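Local coordinates for Glyoxalase/Bleomycin resistance protein/dioxygenase domain (Frankia sp., PDB 2RK0) that is of unestablished function but belongs to the glyoxalase/bleomycin resistance/dioxygenase superfamily, whose members are typically metal-dependent enzymes or drug-binding proteins, at residues F42-L47 with S52-E57. Numbering follows the deposited sequence.
Sequences FAHGVL and SIVLRE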
ATOM      1  N   PHE A  42     -16.243   3.421   6.994  1.00 27.96           N
ATOM      2  CA  PHE A  42     -15.326   3.554   5.877  1.00 27.87           C
ATOM      3  C   PHE A  42     -15.759   4.631   4.897  1.00 26.98           C
ATOM      4  O   PHE A  42     -16.915   5.066   4.887  1.00 27.62           O
ATOM      5  CB  PHE A  42     -15.212   2.216   5.145  1.00 29.39           C
ATOM      6  CG  PHE A  42     -16.421   1.879   4.326  1.00 32.35           C
ATOM      7  CD1 PHE A  42     -16.604   2.447   3.067  1.00 33.50           C
ATOM      8  CD2 PHE A  42     -17.404   1.031   4.827  1.00 33.54           C
ATOM      9  CE1 PHE A  42     -17.746   2.178   2.317  1.00 35.89           C
ATOM     10  CE2 PHE A  42     -18.555   0.753   4.086  1.00 34.95           C
ATOM     11  CZ  PHE A  42     -18.727   1.329   2.828  1.00 35.16           C
ATOM     12  N   ALA A  43     -14.805   5.056   4.082  1.00 24.20           N
ATOM     13  CA  ALA A  43     -15.036   6.052   3.051  1.00 23.38           C
ATOM     14  C   ALA A  43     -14.146   5.639   1.893  1.00 23.40           C
ATOM     15  O   ALA A  43     -12.922   5.579   2.023  1.00 21.12           O
ATOM     16  CB  ALA A  43     -14.657   7.446   3.546  1.00 23.15           C
ATOM     17  N   HIS A  44     -14.773   5.317   0.770  1.00 24.28           N
ATOM     18  CA  HIS A  44     -14.049   4.907  -0.417  1.00 23.84           C
ATOM     19  C   HIS A  44     -13.936   6.084  -1.375  1.00 23.92           C
ATOM     20  O   HIS A  44     -14.938   6.700  -1.730  1.00 23.30           O
ATOM     21  CB  HIS A  44     -14.784   3.763  -1.115  1.00 27.80           C
ATOM     22  CG  HIS A  44     -14.224   3.419  -2.460  1.00 31.93           C
ATOM     23  ND1 HIS A  44     -14.952   2.745  -3.416  1.00 35.49           N
ATOM     24  CD2 HIS A  44     -13.010   3.657  -3.010  1.00 33.69           C
ATOM     25  CE1 HIS A  44     -14.210   2.584  -4.498  1.00 35.39           C
ATOM     26  NE2 HIS A  44     -13.028   3.129  -4.278  1.00 34.40           N
ATOM     27  N   GLY A  45     -12.713   6.388  -1.791  1.00 21.52           N
ATOM     28  CA  GLY A  45     -12.502   7.481  -2.718  1.00 22.29           C
ATOM     29  C   GLY A  45     -11.466   7.108  -3.759  1.00 22.11           C
ATOM     30  O   GLY A  45     -10.836   6.052  -3.670  1.00 19.86           O
ATOM     31  N   VAL A  46     -11.290   7.967  -4.756  1.00 21.71           N
ATOM     32  CA  VAL A  46     -10.306   7.707  -5.795  1.00 22.49           C
ATOM     33  C   VAL A  46      -9.403   8.914  -5.952  1.00 22.67           C
ATOM     34  O   VAL A  46      -9.833  10.053  -5.766  1.00 21.92           O
ATOM     35  CB  VAL A  46     -10.976   7.411  -7.153  1.00 24.78           C
ATOM     36  CG1 VAL A  46      -9.922   7.004  -8.163  1.00 25.04           C
ATOM     37  CG2 VAL A  46     -12.011   6.309  -6.997  1.00 26.11           C
ATOM     38  N   LEU A  47      -8.145   8.658  -6.286  1.00 23.04           N
ATOM     39  CA  LEU A  47      -7.170   9.722  -6.477  1.00 24.62           C
ATOM     40  C   LEU A  47      -7.028  10.034  -7.954  1.00 26.34           C
ATOM     41  O   LEU A  47      -7.433   9.246  -8.807  1.00 27.62           O
ATOM     42  CB  LEU A  47      -5.790   9.286  -5.979  1.00 23.84           C
ATOM     43  CG  LEU A  47      -5.589   8.813  -4.542  1.00 24.63           C
ATOM     44  CD1 LEU A  47      -4.168   8.319  -4.409  1.00 26.15           C
ATOM     45  CD2 LEU A  47      -5.862   9.936  -3.561  1.00 25.57           C
ATOM     46  N   SER A  52      -7.656   3.732  -6.173  1.00 23.43           N
ATOM     47  CA  SER A  52      -8.712   3.717  -5.171  1.00 23.31           C
ATOM     48  C   SER A  52      -8.112   3.566  -3.785  1.00 22.31           C
ATOM     49  O   SER A  52      -7.281   2.689  -3.549  1.00 21.38           O
ATOM     50  CB  SER A  52      -9.688   2.556  -5.405  1.00 23.74           C
ATOM     51  OG  SER A  52     -10.758   2.924  -6.255  1.00 28.31           O
ATOM     52  N   ILE A  53      -8.539   4.428  -2.874  1.00 21.19           N
ATOM     53  CA  ILE A  53      -8.077   4.371  -1.500  1.00 21.16           C
ATOM     54  C   ILE A  53      -9.278   4.379  -0.574  1.00 20.63           C
ATOM     55  O   ILE A  53     -10.129   5.273  -0.637  1.00 19.51           O
ATOM     56  CB  ILE A  53      -7.180   5.566  -1.134  1.00 21.34           C
ATOM     57  CG1 ILE A  53      -5.882   5.500  -1.930  1.00 21.07           C
ATOM     58  CG2 ILE A  53      -6.875   5.545   0.366  1.00 20.86           C
ATOM     59  CD1 ILE A  53      -4.945   6.625  -1.634  1.00 26.78           C
ATOM     60  N   VAL A  54      -9.347   3.369   0.282  1.00 18.82           N
ATOM     61  CA  VAL A  54     -10.438   3.269   1.231  1.00 19.74           C
ATOM     62  C   VAL A  54      -9.886   3.609   2.608  1.00 19.35           C
ATOM     63  O   VAL A  54      -8.877   3.049   3.032  1.00 17.95           O
ATOM     64  CB  VAL A  54     -11.035   1.843   1.264  1.00 19.72           C
ATOM     65  CG1 VAL A  54     -12.237   1.810   2.201  1.00 19.77           C
ATOM     66  CG2 VAL A  54     -11.437   1.406  -0.156  1.00 19.09           C
ATOM     67  N   LEU A  55     -10.533   4.556   3.281  1.00 18.92           N
ATOM     68  CA  LEU A  55     -10.133   4.969   4.623  1.00 18.94           C
ATOM     69  C   LEU A  55     -11.048   4.202   5.565  1.00 20.90           C
ATOM     70  O   LEU A  55     -12.261   4.155   5.360  1.00 19.55           O
ATOM     71  CB  LEU A  55     -10.317   6.480   4.792  1.00 18.99           C
ATOM     72  CG  LEU A  55      -9.560   7.320   3.754  1.00 19.51           C
ATOM     73  CD1 LEU A  55      -9.796   8.809   3.972  1.00 18.63           C
ATOM     74  CD2 LEU A  55      -8.082   7.010   3.849  1.00 19.12           C
ATOM     75  N   ARG A  56     -10.477   3.595   6.598  1.00 21.67           N
ATOM     76  CA  ARG A  56     -11.288   2.804   7.509  1.00 23.20           C
ATOM     77  C   ARG A  56     -11.002   3.058   8.991  1.00 23.19           C
ATOM     78  O   ARG A  56      -9.865   2.947   9.451  1.00 20.35           O
ATOM     79  CB  ARG A  56     -11.088   1.325   7.168  1.00 25.71           C
ATOM     80  CG  ARG A  56     -12.079   0.376   7.806  1.00 31.78           C
ATOM     81  CD  ARG A  56     -11.970  -1.005   7.168  1.00 34.29           C
ATOM     82  NE  ARG A  56     -12.433  -1.002   5.783  1.00 36.67           N
ATOM     83  CZ  ARG A  56     -13.705  -1.153   5.419  1.00 38.57           C
ATOM     84  NH1 ARG A  56     -14.648  -1.327   6.336  1.00 40.50           N
ATOM     85  NH2 ARG A  56     -14.039  -1.123   4.139  1.00 37.35           N
ATOM     86  N   GLU A  57     -12.050   3.404   9.731  1.00 23.19           N
ATOM     87  CA  GLU A  57     -11.919   3.650  11.160  1.00 24.93           C
ATOM     88  C   GLU A  57     -12.520   2.468  11.907  1.00 25.45           C
ATOM     89  O   GLU A  57     -13.685   2.137  11.707  1.00 26.08           O
ATOM     90  CB  GLU A  57     -12.655   4.922  11.568  1.00 24.61           C
ATOM     91  CG  GLU A  57     -12.320   5.379  12.980  1.00 28.57           C
ATOM     92  CD  GLU A  57     -13.205   6.516  13.460  1.00 30.02           C
ATOM     93  OE1 GLU A  57     -13.556   7.389  12.637  1.00 30.21           O
ATOM     94  OE2 GLU A  57     -13.533   6.543  14.664  1.00 31.22           O
TER
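The carbonyl oxygen of I53 takes two N-H groups: G45 N reaches I53 O at 3.0 Å, and the indole NE1 of W29 binds the same oxygen. It sits in an antiparallel beta hairpin, strands 40-46 and 52-58, the central pair of a four-stranded sheet with the strand order of the βαβββ module that builds the glyoxalase fold. In this example, hydrogen-bonded and non-hydrogen-bonded pairs take turns along the ladder. G45 and I53 are a hydrogen-bonded pair, joined by both N-H...O bonds, with I53 N to G45 O at 2.9 Å; A43 with L55 is the next such pair, where L55 N meets A43 O almost straight, 171° at the hydrogen. The non-hydrogen-bonded pairs F42-R56, H44-V54 and V46-S52 put their side chains on one face. There H44, its CG anti to the backbone N (chi1 171°), extends its ring along the strand until NE2 meets S52 OG at 3.0 Å. This diagonal bond, made in the plane of the ring, should limit how far the imidazole can turn, while V54 CG2 approaches CD2 obliquely. Further along, R56 bends at chi3 and lies alongside F42, its guanidinium plane 31° from the ring; F42 CB sits over one guanidinium face. NH1 is held by T40 OG1, and NE makes a long, weak ion pair with D74 of the second subunit. The other face, carrying A43, I53 and L55, turns to helix 16-27: A43 touches L16 and C20, and L55 also meets L16. Where the first strand ends, L47 swings its side chain across I53, bringing L47 CG to 3.7 Å from I53 CD1.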